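Long-range contact in galactitol 1-phosphate 5-dehydrogenase (Escherichia coli, PDB 4UEJ), which oxidises galactitol 1-phosphate to D-tagatose 6-phosphate with NAD(+), as a zinc-containing member of the alcohol dehydrogenase family: residues Ile177-Ala182 / Arg309-Glu314. Sequence-based numbering, arbitrary orientation.
Sequences IQCAVA and RKLSLE
The carboxamide of Gln178 pairs with both backbone polar atoms of Ser312. Its CG stands anti to the carbonyl carbon (chi1 -60°) and the chain runs extended beyond it, carrying the carboxamide from the helix to the loop. Gln178 OE1 accepts from Ser312 N at a very short 2.5 Å; the N-H points almost straight at the oxygen (168°) but lies above the carbonyl plane. The return bond, from Gln178 NE2 to Ser312 O at 3.0 Å, is less straight (156°) but better directed: NE2 lies in the carbonyl plane of Ser312, on a lone pair of its O, and that O is near the amide plane of Gln178. Two bonds of opposite sense thus fix the rotation of the carboxamide, which is buried.

Helix 171-182 follows strand 163-167 of the six-stranded parallel sheet, probably through a Rossmann-type glycine-rich turn. The loop it meets leaves helix 297-307 through a Schellman motif with Arg309 at positive phi, and leads to strand 317-321 of the mixed sheet.

Apolar packing flanks the amide. Leu311 brings CD2 to 3.7 Å from Gln178 CB and to 4.0 Å from Cys179 SG, and Ile146 of helix 143-155 touches both Leu311 and Cys179. At the more open end, the methyl CB of Ala182 lies 3.9 Å from Lys310 CB.

Water adds a further link: one molecule donates to both Gln178 O and Lys310 O, joining two backbone carbonyls that cannot bond directly. A second donates to Ala182 O and only weakly accepts from Lys310 NZ, whose salt bridge is to Glu308.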
ATOM      1  N   ILE A 177       7.515 -18.831   5.564  1.00  7.92           N
ATOM      2  CA  ILE A 177       6.700 -19.979   5.183  1.00  8.37           C
ATOM      3  C   ILE A 177       6.359 -20.831   6.384  1.00  9.88           C
ATOM      4  O   ILE A 177       5.191 -21.170   6.600  1.00 12.24           O
ATOM      5  CB  ILE A 177       7.411 -20.842   4.143  1.00 11.19           C
ATOM      6  CG1 ILE A 177       7.541 -20.057   2.835  1.00  9.86           C
ATOM      7  CG2 ILE A 177       6.666 -22.162   3.950  1.00 11.34           C
ATOM      8  CD1 ILE A 177       8.447 -20.718   1.820  1.00 13.39           C
ATOM      9  N   GLN A 178       7.383 -21.169   7.167  1.00  9.00           N
ATOM     10  CA  GLN A 178       7.200 -21.987   8.353  1.00  9.53           C
ATOM     11  C   GLN A 178       6.264 -21.329   9.359  1.00 11.66           C
ATOM     12  O   GLN A 178       5.408 -21.999   9.946  1.00 11.97           O
ATOM     13  CB  GLN A 178       8.553 -22.284   9.005  1.00 13.35           C
ATOM     14  CG  GLN A 178       9.517 -23.019   8.110  1.00 11.43           C
ATOM     15  CD  GLN A 178      10.808 -23.342   8.826  1.00 19.73           C
ATOM     16  OE1 GLN A 178      10.822 -23.478  10.042  1.00 26.98           O
ATOM     17  NE2 GLN A 178      11.900 -23.458   8.080  1.00 18.41           N
ATOM     18  N   CYS A 179       6.414 -20.016   9.546  1.00 14.14           N
ATOM     19  CA  CYS A 179       5.561 -19.308  10.495  1.00 12.73           C
ATOM     20  C   CYS A 179       4.109 -19.257  10.005  1.00  8.74           C
ATOM     21  O   CYS A 179       3.193 -19.494  10.784  1.00 12.65           O
ATOM     22  CB  CYS A 179       6.080 -17.900  10.753  1.00  8.19           C
ATOM     23  SG  CYS A 179       7.607 -17.908  11.735  1.00 12.22           S
ATOM     24  N   ALA A 180       3.919 -18.996   8.716  1.00  8.99           N
ATOM     25  CA  ALA A 180       2.571 -18.975   8.143  1.00  9.90           C
ATOM     26  C   ALA A 180       1.844 -20.292   8.371  1.00  9.97           C
ATOM     27  O   ALA A 180       0.666 -20.310   8.711  1.00 13.58           O
ATOM     28  CB  ALA A 180       2.626 -18.651   6.650  1.00 10.84           C
ATOM     29  N   VAL A 181       2.540 -21.404   8.173  1.00  9.21           N
ATOM     30  CA  VAL A 181       1.939 -22.707   8.400  1.00 11.22           C
ATOM     31  C   VAL A 181       1.562 -22.874   9.870  1.00 19.90           C
ATOM     32  O   VAL A 181       0.465 -23.323  10.195  1.00 17.21           O
ATOM     33  CB  VAL A 181       2.890 -23.836   7.961  1.00 10.72           C
ATOM     34  CG1 VAL A 181       2.321 -25.181   8.341  1.00 16.78           C
ATOM     35  CG2 VAL A 181       3.105 -23.743   6.457  1.00 10.48           C
ATOM     36  N   ALA A 182       2.467 -22.476  10.755  1.00 17.80           N
ATOM     37  CA  ALA A 182       2.271 -22.684  12.178  1.00 18.60           C
ATOM     38  C   ALA A 182       1.128 -21.829  12.733  1.00 21.20           C
ATOM     39  O   ALA A 182       0.473 -22.195  13.721  1.00 21.58           O
ATOM     40  CB  ALA A 182       3.575 -22.384  12.925  1.00 22.22           C
ATOM     41  N   ARG A 309       8.665 -26.680  18.412  1.00 15.25           N
ATOM     42  CA  ARG A 309       9.123 -27.488  17.285  1.00 17.45           C
ATOM     43  C   ARG A 309       8.327 -27.220  16.020  1.00 16.56           C
ATOM     44  O   ARG A 309       8.184 -28.099  15.179  1.00 19.47           O
ATOM     45  CB  ARG A 309       9.031 -28.988  17.621  1.00 20.43           C
ATOM     46  CG  ARG A 309       9.756 -29.414  18.860  1.00 29.66           C
ATOM     47  CD  ARG A 309      11.121 -28.800  18.949  1.00 39.95           C
ATOM     48  NE  ARG A 309      11.962 -29.517  19.908  1.00 51.72           N
ATOM     49  CZ  ARG A 309      12.915 -28.942  20.635  1.00 57.69           C
ATOM     50  NH1 ARG A 309      13.142 -27.638  20.523  1.00 56.28           N
ATOM     51  NH2 ARG A 309      13.636 -29.669  21.477  1.00 56.35           N
ATOM     52  N   LYS A 310       7.798 -26.012  15.883  1.00 14.61           N
ATOM     53  CA  LYS A 310       7.013 -25.671  14.705  1.00 14.37           C
ATOM     54  C   LYS A 310       7.900 -25.094  13.612  1.00 13.96           C
ATOM     55  O   LYS A 310       7.473 -24.923  12.473  1.00 17.15           O
ATOM     56  CB  LYS A 310       5.910 -24.670  15.055  1.00 21.87           C
ATOM     57  CG  LYS A 310       5.121 -24.996  16.301  1.00 31.58           C
ATOM     58  CD  LYS A 310       4.062 -26.037  16.046  1.00 39.02           C
ATOM     59  CE  LYS A 310       2.660 -25.435  16.204  1.00 40.22           C
ATOM     60  NZ  LYS A 310       2.345 -24.984  17.595  1.00 36.69           N
ATOM     61  N   LEU A 311       9.137 -24.765  13.971  1.00 16.16           N
ATOM     62  CA  LEU A 311      10.075 -24.205  13.017  1.00 14.47           C
ATOM     63  C   LEU A 311      11.247 -25.153  12.832  1.00 21.07           C
ATOM     64  O   LEU A 311      11.613 -25.888  13.745  1.00 26.58           O
ATOM     65  CB  LEU A 311      10.560 -22.825  13.475  1.00 17.52           C
ATOM     66  CG  LEU A 311       9.493 -21.762  13.754  1.00 21.78           C
ATOM     67  CD1 LEU A 311      10.121 -20.394  13.952  1.00 24.66           C
ATOM     68  CD2 LEU A 311       8.458 -21.694  12.633  1.00 18.80           C
ATOM     69  N   SER A 312      11.823 -25.159  11.639  1.00 13.08           N
ATOM     70  CA  SER A 312      12.960 -26.020  11.371  1.00 16.33           C
ATOM     71  C   SER A 312      14.134 -25.191  10.870  1.00 15.29           C
ATOM     72  O   SER A 312      14.062 -24.594   9.802  1.00 18.00           O
ATOM     73  CB  SER A 312      12.559 -27.092  10.353  1.00 20.31           C
ATOM     74  OG  SER A 312      13.644 -27.927  10.019  1.00 25.61           O
ATOM     75  N   LEU A 313      15.222 -25.151  11.634  1.00 14.02           N
ATOM     76  CA  LEU A 313      16.338 -24.268  11.291  1.00 14.09           C
ATOM     77  C   LEU A 313      17.489 -24.977  10.584  1.00 15.19           C
ATOM     78  O   LEU A 313      18.140 -24.397   9.713  1.00 15.49           O
ATOM     79  CB  LEU A 313      16.880 -23.583  12.550  1.00 13.99           C
ATOM     80  CG  LEU A 313      15.855 -22.920  13.457  1.00 13.23           C
ATOM     81  CD1 LEU A 313      16.556 -22.363  14.700  1.00 13.45           C
ATOM     82  CD2 LEU A 313      15.111 -21.823  12.686  1.00 13.40           C
ATOM     83  N   GLU A 314      17.758 -26.224  10.958  1.00 17.01           N
ATOM     84  CA  GLU A 314      18.907 -26.922  10.391  1.00 21.22           C
ATOM     85  C   GLU A 314      18.988 -26.863   8.848  1.00 17.61           C
ATOM     86  O   GLU A 314      20.067 -26.614   8.307  1.00 18.38           O
ATOM     87  CB  GLU A 314      18.924 -28.386  10.860  1.00 24.44           C
ATOM     88  CG  GLU A 314      20.234 -29.096  10.569  1.00 30.14           C
ATOM     89  CD  GLU A 314      21.428 -28.383  11.184  1.00 36.85           C
ATOM     90  OE1 GLU A 314      21.292 -27.852  12.308  1.00 34.01           O
ATOM     91  OE2 GLU A 314      22.492 -28.339  10.532  1.00 38.86           O
TER
HETATM   92  O   HOH W   1       5.497 -24.616  10.633  1.00 14.21           O
HETATM   93  O   HOH W   2       0.711 -22.180  16.303  1.00 24.75           O